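Local coordinates for protein putative cytochrome P450 hydroxylase (Chondromyces apiculatus DSM 436, PDB 6GMF) that probably acts as a heme-dependent monooxygenase of the cytochrome P450 family, using molecular oxygen to oxidise substrates that include terpenes, at residues I242-V247 with V374-S379; K331-F336 with L348-A353; H115-G120 with T134-M139; Y17-E22 with P378-R383. All blocks are in the same frame, centred on the assembly; numbering follows the deposited sequence. Where two conformers were deposited one is given.

Interaction 1: residues I242-V247 with V374-S379; sequences IGNALV and VSWSPS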
# COMPACT_ATOMS: atom_id res chain seq x y z
N ILE A 242 -1.88 -3.23 -8.40
CA ILE A 242 -2.23 -3.37 -9.77
C ILE A 242 -1.08 -3.97 -10.59
O ILE A 242 -1.36 -4.89 -11.41
CB ILE A 242 -2.75 -2.05 -10.35
CG1 ILE A 242 -3.89 -1.48 -9.51
CG2 ILE A 242 -3.18 -2.23 -11.80
CD1 ILE A 242 -4.25 -0.06 -9.87
N GLY A 243 0.18 -3.53 -10.41
CA GLY A 243 1.32 -4.09 -11.16
C GLY A 243 1.53 -5.56 -10.83
O GLY A 243 1.72 -6.40 -11.71
N ASN A 244 1.44 -5.88 -9.54
CA ASN A 244 1.60 -7.26 -9.07
C ASN A 244 0.52 -8.16 -9.64
O ASN A 244 0.84 -9.32 -9.95
CB ASN A 244 1.61 -7.37 -7.55
CG ASN A 244 2.86 -6.75 -6.96
OD1 ASN A 244 3.70 -6.25 -7.69
ND2 ASN A 244 2.94 -6.72 -5.64
N ALA A 245 -0.70 -7.67 -9.78
CA ALA A 245 -1.79 -8.41 -10.39
C ALA A 245 -1.41 -8.73 -11.83
O ALA A 245 -1.63 -9.83 -12.28
CB ALA A 245 -3.05 -7.60 -10.32
N LEU A 246 -0.86 -7.73 -12.52
CA LEU A 246 -0.50 -7.92 -13.96
C LEU A 246 0.62 -8.95 -14.08
O LEU A 246 0.66 -9.76 -15.03
CB LEU A 246 -0.14 -6.57 -14.59
CG LEU A 246 -1.34 -5.65 -14.74
CD1 LEU A 246 -0.92 -4.28 -15.21
CD2 LEU A 246 -2.38 -6.27 -15.68
N VAL A 247 1.56 -8.93 -13.12
CA VAL A 247 2.64 -9.90 -13.08
C VAL A 247 2.07 -11.31 -12.84
O VAL A 247 2.38 -12.25 -13.60
CB VAL A 247 3.73 -9.55 -12.05
CG1 VAL A 247 4.66 -10.74 -11.80
CG2 VAL A 247 4.57 -8.33 -12.45
N VAL A 374 10.92 -10.36 -14.20
CA VAL A 374 10.38 -9.12 -13.68
C VAL A 374 11.48 -8.35 -12.96
O VAL A 374 12.20 -8.90 -12.11
CB VAL A 374 9.17 -9.41 -12.78
CG1 VAL A 374 8.61 -8.11 -12.19
CG2 VAL A 374 8.08 -10.16 -13.52
N SER A 375 11.65 -7.08 -13.34
CA SER A 375 12.55 -6.19 -12.65
C SER A 375 11.78 -5.64 -11.45
O SER A 375 10.95 -4.75 -11.65
CB SER A 375 13.05 -5.05 -13.52
N TRP A 376 12.01 -6.22 -10.27
CA TRP A 376 11.40 -5.74 -9.02
C TRP A 376 12.14 -4.51 -8.49
O TRP A 376 13.37 -4.44 -8.52
CB TRP A 376 11.40 -6.84 -7.96
CG TRP A 376 10.58 -8.01 -8.37
CD1 TRP A 376 11.00 -9.22 -8.83
CD2 TRP A 376 9.15 -8.07 -8.37
NE1 TRP A 376 9.94 -10.03 -9.13
CE2 TRP A 376 8.78 -9.35 -8.84
CE3 TRP A 376 8.16 -7.16 -8.02
CZ2 TRP A 376 7.44 -9.72 -8.98
CZ3 TRP A 376 6.84 -7.55 -8.10
CH2 TRP A 376 6.49 -8.80 -8.59
N SER A 377 11.37 -3.55 -7.95
CA SER A 377 11.93 -2.41 -7.29
C SER A 377 12.80 -2.88 -6.14
O SER A 377 12.44 -3.81 -5.43
CB SER A 377 10.84 -1.48 -6.82
OG SER A 377 10.15 -0.92 -7.94
N PRO A 378 13.95 -2.24 -5.88
CA PRO A 378 14.87 -2.72 -4.87
C PRO A 378 14.38 -2.32 -3.47
O PRO A 378 15.00 -1.48 -2.78
CB PRO A 378 16.19 -2.03 -5.31
CG PRO A 378 15.74 -0.72 -5.88
CD PRO A 378 14.43 -1.03 -6.58
N SER A 379 13.24 -2.89 -3.07
CA SER A 379 12.65 -2.70 -1.77
C SER A 379 12.17 -4.05 -1.23
O SER A 379 11.46 -4.82 -1.92
CB SER A 379 11.54 -1.65 -1.79
OG SER A 379 10.94 -1.49 -0.49
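V247 and V374 have their CA atoms 7.8 Å apart, the closer end of the contact. The CA atoms of N244 and W376 stay 9.9 Å from each other, so the loop 374-379 diverges from the helical turn 242-247 and the longer side chains have to span the wider end. At the close end the two valines meet tip to tip, with V247 CG1 3.9 Å from V374 CG2. V247 CG1 stands anti to the backbone N (chi1 166°), a setting that also turns this methyl to the indole, 4.1 Å from W376 CZ2. V374 packs within its own loop as well, its CG1 lying 3.6 Å above the W376 ring plane and over the ring centre. At the wide end N244 OD1 approaches the indole edge in the ring plane, 3.4 Å from W376 CZ3, with amide and ring planes 73° apart. This places the oxygen against the C-H rim of the ring, while N244 ND2 is bonded to the carbonyl oxygens of R383 and E277, which fixes the amide's rotation. With an alanine in place of V247 both methyl branches are gone, and a gap would probably open between the helix, V374 CG2 and the CZ2 corner of the indole. R383 adds a cation-pi contact to W376. Helix 220-251, the long central helix of the P450 fold, packs through I242 and A245 on helix 346-363 and through N244 and A245 on V273 of helix 266-276, while R369 of strand 368-369 touches both V247 and V374.

Interaction 2: residues K331-F336 with L348-A353; sequences KGHLAF and LARLEA. With HEM (protoporphyrin IX containing Fe), chain B.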
# COMPACT_ATOMS: atom_id res chain seq x y z
N LYS A 331 -9.76 -15.64 2.46
CA LYS A 331 -10.22 -15.03 3.71
C LYS A 331 -9.11 -15.13 4.75
O LYS A 331 -8.46 -16.17 4.89
CB LYS A 331 -11.49 -15.69 4.24
CG LYS A 331 -12.77 -15.36 3.48
CD LYS A 331 -14.03 -15.68 4.28
CE LYS A 331 -14.10 -17.14 4.70
NZ LYS A 331 -14.32 -18.03 3.53
N GLY A 332 -8.88 -14.03 5.46
CA GLY A 332 -7.93 -13.98 6.55
C GLY A 332 -6.53 -13.57 6.12
O GLY A 332 -5.64 -13.46 6.98
N HIS A 333 -6.31 -13.24 4.84
CA HIS A 333 -4.98 -12.64 4.50
C HIS A 333 -4.76 -11.33 5.26
O HIS A 333 -5.71 -10.64 5.67
CB HIS A 333 -4.76 -12.43 3.02
CG HIS A 333 -5.50 -11.27 2.46
ND1 HIS A 333 -5.15 -9.95 2.71
CD2 HIS A 333 -6.61 -11.27 1.67
CE1 HIS A 333 -6.00 -9.16 2.08
NE2 HIS A 333 -6.92 -9.96 1.40
N LEU A 334 -3.48 -11.00 5.51
CA LEU A 334 -3.10 -9.84 6.33
C LEU A 334 -2.47 -8.69 5.50
O LEU A 334 -1.74 -7.86 6.01
CB LEU A 334 -2.09 -10.33 7.36
CG LEU A 334 -2.58 -11.42 8.30
CD1 LEU A 334 -1.50 -11.74 9.33
CD2 LEU A 334 -3.84 -10.96 8.99
N ALA A 335 -2.75 -8.63 4.20
CA ALA A 335 -2.16 -7.62 3.31
C ALA A 335 -2.49 -6.20 3.79
O ALA A 335 -1.71 -5.30 3.49
CB ALA A 335 -2.54 -7.81 1.88
N PHE A 336 -3.66 -5.99 4.42
CA PHE A 336 -4.09 -4.68 4.89
C PHE A 336 -3.83 -4.51 6.39
O PHE A 336 -4.35 -3.57 6.99
CB PHE A 336 -5.57 -4.49 4.54
CG PHE A 336 -5.84 -4.23 3.08
CD1 PHE A 336 -5.22 -3.19 2.43
CD2 PHE A 336 -6.71 -5.02 2.35
CE1 PHE A 336 -5.46 -2.89 1.11
CE2 PHE A 336 -6.95 -4.74 1.02
CZ PHE A 336 -6.34 -3.67 0.39
N LEU A 348 -10.70 1.65 -0.96
CA LEU A 348 -10.22 2.44 -2.08
C LEU A 348 -9.21 1.65 -2.92
O LEU A 348 -9.28 1.64 -4.11
CB LEU A 348 -9.64 3.78 -1.60
CG LEU A 348 -9.17 4.66 -2.76
CD1 LEU A 348 -10.30 4.87 -3.80
CD2 LEU A 348 -8.65 5.98 -2.22
N ALA A 349 -8.23 1.00 -2.29
CA ALA A 349 -7.29 0.15 -3.01
C ALA A 349 -8.03 -0.93 -3.79
O ALA A 349 -7.71 -1.22 -4.95
CB ALA A 349 -6.34 -0.50 -2.02
N ARG A 350 -8.98 -1.59 -3.11
CA ARG A 350 -9.76 -2.71 -3.71
C ARG A 350 -10.58 -2.20 -4.90
O ARG A 350 -10.68 -2.93 -5.91
CB ARG A 350 -10.66 -3.35 -2.66
CG ARG A 350 -9.94 -4.30 -1.72
CD ARG A 350 -10.85 -4.84 -0.63
NE ARG A 350 -10.35 -6.08 -0.04
CZ ARG A 350 -10.16 -6.27 1.26
NH1 ARG A 350 -10.55 -5.36 2.12
NH2 ARG A 350 -9.60 -7.39 1.68
N LEU A 351 -11.13 -0.99 -4.78
CA LEU A 351 -11.95 -0.38 -5.84
C LEU A 351 -11.10 0.04 -7.04
O LEU A 351 -11.43 -0.25 -8.18
CB LEU A 351 -12.67 0.83 -5.26
CG LEU A 351 -13.59 1.55 -6.23
CD1 LEU A 351 -14.56 0.56 -6.87
CD2 LEU A 351 -14.33 2.66 -5.51
N GLU A 352 -9.96 0.72 -6.78
CA GLU A 352 -9.09 1.15 -7.89
C GLU A 352 -8.61 -0.08 -8.65
O GLU A 352 -8.54 -0.08 -9.88
CB GLU A 352 -7.90 1.96 -7.34
CG GLU A 352 -8.33 3.31 -6.78
CD GLU A 352 -7.19 4.24 -6.41
OE1 GLU A 352 -6.09 4.09 -6.95
OE2 GLU A 352 -7.43 5.13 -5.58
N ALA A 353 -8.20 -1.11 -7.89
CA ALA A 353 -7.64 -2.28 -8.53
C ALA A 353 -8.74 -2.99 -9.34
O ALA A 353 -8.48 -3.43 -10.49
CB ALA A 353 -7.00 -3.21 -7.51
CHA HEM B . -2.53 1.31 7.02
CHB HEM B . -1.58 -1.74 3.55
CHC HEM B . -3.63 1.32 0.41
CHD HEM B . -4.23 4.54 3.84
C1A HEM B . -2.13 0.19 6.34
C2A HEM B . -1.62 -0.96 7.02
C3A HEM B . -1.32 -1.82 6.02
C4A HEM B . -1.69 -1.21 4.80
CMA HEM B . -0.67 -3.18 6.10
CAA HEM B . -1.42 -1.19 8.49
CBA HEM B . -0.12 -0.55 9.05
CGA HEM B . 0.15 -0.91 10.50
O1A HEM B . -0.57 -1.75 11.09
O2A HEM B . 1.21 -0.39 10.98
C1B HEM B . -2.04 -1.18 2.35
C2B HEM B . -2.02 -1.82 1.06
C3B HEM B . -2.58 -0.98 0.16
C4B HEM B . -2.98 0.21 0.92
CMB HEM B . -1.44 -3.16 0.87
CAB HEM B . -2.87 -1.15 -1.32
CBB HEM B . -2.95 -2.34 -1.82
C1C HEM B . -4.04 2.45 1.03
C2C HEM B . -4.67 3.56 0.38
C3C HEM B . -4.83 4.47 1.41
C4C HEM B . -4.27 3.95 2.59
CMC HEM B . -5.21 3.59 -1.03
CAC HEM B . -5.46 5.79 1.39
CBC HEM B . -5.78 6.46 0.31
C1D HEM B . -3.78 3.91 4.97
C2D HEM B . -3.75 4.60 6.30
C3D HEM B . -3.30 3.69 7.19
C4D HEM B . -3.04 2.47 6.42
CMD HEM B . -4.22 6.03 6.48
CAD HEM B . -3.09 3.91 8.66
CBD HEM B . -4.24 3.46 9.57
CGD HEM B . -3.93 3.61 11.04
O1D HEM B . -4.90 3.63 11.82
O2D HEM B . -2.73 3.67 11.44
NA HEM B . -2.18 0.02 4.97
NB HEM B . -2.63 -0.00 2.19
NC HEM B . -3.75 2.71 2.36
ND HEM B . -3.26 2.64 5.11
FE HEM B . -3.05 1.31 3.71
O HOH W 1 -0.96 2.08 3.46
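F336 and R350 both start with CG anti to the carbonyl carbon, F336 at chi1 -74°, and R350 then runs extended from CG to NE until its guanidinium reaches the phenyl ring. F336 opens the Phe-to-Cys signature of the P450 heme-binding loop, which leads to the axial ligand C343, and R350 lies on the following helix 346-363, the L helix. F336 CE2 stands over the centre of the guanidinium face, 3.6 Å from R350 CZ, with the two planes 64° apart and R350 NH2 near the phenyl plane at its edge, so the pair is no parallel stack. H333 comes to the edge of the same guanidinium, NE2 being 3.7 Å from R350 NH2, and the two are not bonded to each other. E271 serves both: it takes a salt bridge from R350 NE and a hydrogen bond from H333, so its carboxylate probably offsets the arginine charge. The imidazole is held at its other nitrogen too, since H333 ND1 accepts from A335 N in the ring plane at 3.1 Å (N-H...N angle 156°). The rim of F336 also rests on the porphyrin, CE1 lying 3.6 Å from HEM C3B, on the face of the heme turned away from the iron-bound water. A349 CB closes the group, 4.0 Å from F336 CZ and 3.6 Å from the vinyl carbon CAB of the heme.

Interaction 3: residues H115-G120 with T134-M139; sequences HELVDG and TVPMPM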
# COMPACT_ATOMS: atom_id res chain seq x y z
N HIS A 115 -10.50 4.30 -18.13
CA HIS A 115 -10.72 4.32 -19.59
C HIS A 115 -9.77 5.32 -20.26
O HIS A 115 -9.27 5.01 -21.29
CB HIS A 115 -12.20 4.52 -19.90
CG HIS A 115 -13.00 3.27 -19.77
ND1 HIS A 115 -12.90 2.24 -20.67
CD2 HIS A 115 -13.88 2.86 -18.84
CE1 HIS A 115 -13.70 1.27 -20.30
NE2 HIS A 115 -14.29 1.62 -19.20
N GLU A 116 -9.54 6.47 -19.64
CA GLU A 116 -8.62 7.47 -20.23
C GLU A 116 -7.20 6.91 -20.27
O GLU A 116 -6.51 7.14 -21.23
CB GLU A 116 -8.53 8.69 -19.33
CG GLU A 116 -9.77 9.51 -19.31
CD GLU A 116 -9.64 10.74 -18.45
OE1 GLU A 116 -8.50 11.10 -18.16
OE2 GLU A 116 -10.70 11.31 -18.04
N LEU A 117 -6.80 6.24 -19.20
CA LEU A 117 -5.44 5.66 -19.19
C LEU A 117 -5.32 4.62 -20.30
O LEU A 117 -4.32 4.60 -20.96
CB LEU A 117 -5.14 5.07 -17.81
CG LEU A 117 -5.02 6.12 -16.71
CD1 LEU A 117 -4.92 5.45 -15.36
CD2 LEU A 117 -3.81 7.01 -16.94
N VAL A 118 -6.35 3.80 -20.49
CA VAL A 118 -6.27 2.78 -21.57
C VAL A 118 -6.37 3.48 -22.92
O VAL A 118 -5.72 3.04 -23.82
CB VAL A 118 -7.28 1.64 -21.38
CG1 VAL A 118 -7.24 0.68 -22.55
CG2 VAL A 118 -6.95 0.90 -20.10
N ASP A 119 -7.06 4.61 -23.02
CA ASP A 119 -7.09 5.38 -24.29
C ASP A 119 -5.67 5.77 -24.71
O ASP A 119 -5.44 5.81 -25.86
CB ASP A 119 -7.98 6.62 -24.17
CG ASP A 119 -9.46 6.31 -24.18
OD1 ASP A 119 -9.80 5.17 -24.43
OD2 ASP A 119 -10.23 7.20 -23.86
N GLY A 120 -4.79 6.11 -23.77
CA GLY A 120 -3.40 6.44 -24.09
C GLY A 120 -2.63 5.26 -24.66
O GLY A 120 -1.56 5.50 -25.16
N THR A 134 -0.28 2.03 -13.90
CA THR A 134 -0.40 1.70 -12.50
C THR A 134 0.07 2.84 -11.61
O THR A 134 -0.45 3.00 -10.51
CB THR A 134 0.30 0.39 -12.17
OG1 THR A 134 1.70 0.58 -12.24
CG2 THR A 134 -0.12 -0.73 -13.08
N VAL A 135 1.06 3.59 -12.06
CA VAL A 135 1.55 4.75 -11.27
C VAL A 135 0.53 5.88 -11.32
O VAL A 135 0.19 6.42 -10.26
CB VAL A 135 2.93 5.21 -11.77
CG1 VAL A 135 3.30 6.57 -11.18
CG2 VAL A 135 3.96 4.17 -11.43
N PRO A 136 -0.01 6.31 -12.49
CA PRO A 136 -0.94 7.44 -12.51
C PRO A 136 -2.25 7.20 -11.75
O PRO A 136 -2.74 8.12 -11.10
CB PRO A 136 -1.30 7.70 -13.98
CG PRO A 136 -0.67 6.56 -14.74
CD PRO A 136 0.36 5.90 -13.86
N MET A 137 -2.86 6.02 -11.83
CA MET A 137 -4.25 5.90 -11.36
C MET A 137 -4.37 6.33 -9.90
O MET A 137 -5.18 7.20 -9.56
CB MET A 137 -4.83 4.49 -11.53
CG MET A 137 -5.93 4.23 -10.55
SD MET A 137 -6.98 2.91 -11.10
CE MET A 137 -8.19 3.83 -12.05
N PRO A 138 -3.57 5.79 -8.95
CA PRO A 138 -3.77 6.16 -7.53
C PRO A 138 -3.55 7.65 -7.25
O PRO A 138 -4.32 8.31 -6.49
CB PRO A 138 -2.75 5.32 -6.78
CG PRO A 138 -2.45 4.16 -7.71
CD PRO A 138 -2.59 4.71 -9.11
N MET A 139 -2.54 8.20 -7.89
CA MET A 139 -2.17 9.57 -7.73
C MET A 139 -3.27 10.50 -8.24
O MET A 139 -3.62 11.55 -7.56
CB MET A 139 -0.87 9.75 -8.50
CG MET A 139 -0.20 11.05 -8.33
SD MET A 139 0.98 11.03 -9.72
CE MET A 139 2.09 9.80 -9.05
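L117 is the residue of 115-120 that makes this contact, its two methyls dividing P136 and M137 between them. CD2 meets the proline ring, 3.9 Å from P136 CG, and CB of that ring lies just as near. CD1 touches the root of the next residue, 3.9 Å from M137 CB. With CG anti to the carbonyl carbon (chi1 -68°), the isobutyl fork straddles the step from P136 to M137. The CA atoms of L117 and M137 are 7.9 Å apart, and only 119 Å² is buried, which marks a small, purely apolar join. Should an alanine stand in for L117, both methyls vanish and the P136 ring would probably face a gap, left without its packing partner across the helices. The next shell ties down both backbones at single points. In helix 107-119, D119 N bonds H115 O at 2.8 Å. H115 O and D119 OD1, two acceptors 3.2 Å apart, are each bonded by a different nitrogen of R363, NH1 for the carbonyl and NH2 in a salt bridge to the carboxylate, which probably eases their proximity. On the other side T134 O receives a hydrogen bond from T239 OG1. The helices correspond to D (107-119) and E (136-145) of the P450 core, which bundle with helices 220-251 and 346-363: P138 packs on T238 and T239 of the former and on E352 of the latter, V118 touches R363 of helix 346-363, and M139 faces helix 153-163.

Interaction 4: residues Y17-E22 with P378-R383; sequences YALFAE and PSFFIR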
# COMPACT_ATOMS: atom_id res chain seq x y z
N TYR A 17 10.06 -15.07 -0.86
CA TYR A 17 9.28 -16.14 -0.30
C TYR A 17 10.13 -17.37 0.03
O TYR A 17 9.72 -18.21 0.87
CB TYR A 17 8.12 -16.48 -1.24
CG TYR A 17 7.31 -15.26 -1.55
CD1 TYR A 17 6.48 -14.74 -0.57
CD2 TYR A 17 7.47 -14.55 -2.73
CE1 TYR A 17 5.78 -13.58 -0.79
CE2 TYR A 17 6.75 -13.40 -2.97
CZ TYR A 17 5.94 -12.90 -1.97
OH TYR A 17 5.18 -11.77 -2.16
N ALA A 18 11.32 -17.46 -0.59
CA ALA A 18 12.24 -18.54 -0.25
C ALA A 18 12.83 -18.31 1.16
O ALA A 18 12.78 -19.22 2.03
CB ALA A 18 13.29 -18.62 -1.33
N LEU A 19 13.29 -17.08 1.40
CA LEU A 19 13.70 -16.67 2.72
C LEU A 19 12.55 -16.89 3.72
O LEU A 19 12.79 -17.41 4.82
CB LEU A 19 14.14 -15.21 2.71
CG LEU A 19 14.27 -14.55 4.08
CD1 LEU A 19 15.46 -15.09 4.85
CD2 LEU A 19 14.36 -13.04 3.95
N PHE A 20 11.34 -16.45 3.37
CA PHE A 20 10.24 -16.49 4.33
C PHE A 20 9.95 -17.93 4.74
O PHE A 20 9.69 -18.22 5.88
CB PHE A 20 8.99 -15.78 3.80
CG PHE A 20 9.16 -14.30 3.50
CD1 PHE A 20 10.13 -13.52 4.11
CD2 PHE A 20 8.30 -13.69 2.60
CE1 PHE A 20 10.22 -12.16 3.85
CE2 PHE A 20 8.41 -12.34 2.32
CZ PHE A 20 9.35 -11.57 2.97
N ALA A 21 9.94 -18.85 3.77
CA ALA A 21 9.66 -20.22 4.06
C ALA A 21 10.74 -20.81 4.96
O ALA A 21 10.42 -21.56 5.83
CB ALA A 21 9.57 -20.99 2.78
N GLU A 22 12.00 -20.43 4.70
CA GLU A 22 13.10 -20.95 5.49
C GLU A 22 12.96 -20.43 6.93
O GLU A 22 13.10 -21.19 7.89
CB GLU A 22 14.44 -20.59 4.87
CG GLU A 22 15.62 -21.19 5.62
CD GLU A 22 15.78 -22.71 5.58
OE1 GLU A 22 14.79 -23.45 5.28
OE2 GLU A 22 16.90 -23.15 5.89
N PRO A 378 13.95 -2.24 -5.88
CA PRO A 378 14.87 -2.72 -4.87
C PRO A 378 14.38 -2.32 -3.47
O PRO A 378 15.00 -1.48 -2.78
CB PRO A 378 16.19 -2.03 -5.31
CG PRO A 378 15.74 -0.72 -5.88
CD PRO A 378 14.43 -1.03 -6.58
N SER A 379 13.24 -2.89 -3.07
CA SER A 379 12.65 -2.70 -1.77
C SER A 379 12.17 -4.05 -1.23
O SER A 379 11.46 -4.82 -1.92
CB SER A 379 11.54 -1.65 -1.79
OG SER A 379 10.94 -1.49 -0.49
N PHE A 380 12.61 -4.35 -0.02
CA PHE A 380 12.12 -5.47 0.76
C PHE A 380 10.71 -5.18 1.30
O PHE A 380 9.93 -6.12 1.53
CB PHE A 380 13.02 -5.66 1.98
CG PHE A 380 12.66 -6.81 2.88
CD1 PHE A 380 12.83 -8.12 2.46
CD2 PHE A 380 12.20 -6.59 4.17
CE1 PHE A 380 12.54 -9.19 3.29
CE2 PHE A 380 11.93 -7.66 5.01
CZ PHE A 380 12.08 -8.97 4.57
N PHE A 381 10.44 -3.90 1.49
CA PHE A 381 9.26 -3.44 2.25
C PHE A 381 8.04 -3.35 1.35
O PHE A 381 6.97 -3.76 1.81
CB PHE A 381 9.58 -2.12 2.92
CG PHE A 381 10.75 -2.29 3.86
CD1 PHE A 381 10.57 -2.81 5.13
CD2 PHE A 381 12.04 -2.05 3.43
CE1 PHE A 381 11.65 -3.01 5.98
CE2 PHE A 381 13.12 -2.23 4.29
CZ PHE A 381 12.92 -2.74 5.55
N ILE A 382 8.19 -2.78 0.14
CA ILE A 382 7.10 -2.68 -0.83
C ILE A 382 7.50 -3.52 -2.03
O ILE A 382 8.55 -3.26 -2.65
CB ILE A 382 6.86 -1.23 -1.24
CG1 ILE A 382 6.47 -0.36 -0.05
CG2 ILE A 382 5.77 -1.17 -2.30
CD1 ILE A 382 5.11 -0.69 0.47
N ARG A 383 6.64 -4.47 -2.40
CA ARG A 383 6.87 -5.40 -3.53
C ARG A 383 6.17 -4.84 -4.78
O ARG A 383 4.93 -4.78 -4.81
CB ARG A 383 6.32 -6.78 -3.15
CG ARG A 383 6.44 -7.81 -4.25
CD ARG A 383 7.77 -8.50 -4.18
NE ARG A 383 7.75 -9.80 -4.87
CZ ARG A 383 8.75 -10.40 -5.51
NH1 ARG A 383 9.95 -9.90 -5.48
NH2 ARG A 383 8.52 -11.52 -6.17
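Y17 and F380 mark the nearest backbone approach, their CA atoms being 11.1 Å apart, so helix 16-26 and the loop 378-383 meet through long side chains alone. F380 extends with CG anti to the backbone N (chi1 -179°), which carries its ring out to the helix. There F380 CZ arrives in the plane of the F20 ring, at its edge, 3.8 Å from F20 CE1. The centroids are 6.0 Å apart and the planes inclined by 69°, an oblique aromatic pair. L19 flanks it, with CD2 4.3 Å from F380 CE1. The second limb joins Y17 to R383: the guanidinium nitrogen NH2 lies near the plane of the phenol ring, 4.1 Å from Y17 CE2, with the two planes 79° apart, so the cation meets the rim of this ring. S379 helps shape the loop: its OG accepts from I382 N at 3.1 Å in an almost straight bond and from F381 N as well, an ST turn and ST motif that bend the chain from S379 to I382. Both Y17 OH and R383 NE bind E277 OE2, the latter as a salt bridge. Chemically the join is thus two-part: an apolar aromatic cluster beside a buried arginine whose charge is probably balanced by E277, a carboxylate that the tyrosine and arginine together are likely to keep ionised.

How the interactions relate
Along the chain the first segment of interaction 4 comes earliest, then interaction 3 closes, interaction 1 opens, interaction 2 opens and closes, and the loop 374-383 completes interactions 1 and 4, which share its 378-379 part. Helix 220-251 is central: I242 CG2 lies 3.6 Å from T134 CG2 of interaction 3, and I242 CG1 lies 4.0 Å from A353 CA of interaction 2. The centre of interaction 1 is about 17 Å from those of interactions 2 and 3. Interactions 3 and 4 are the most widely separated, centres about 28 Å apart, and do not touch. Helix 220-251 thus joins the contact beside the heme, through helix 346-363, to the loop 374-383 and helix 136-145.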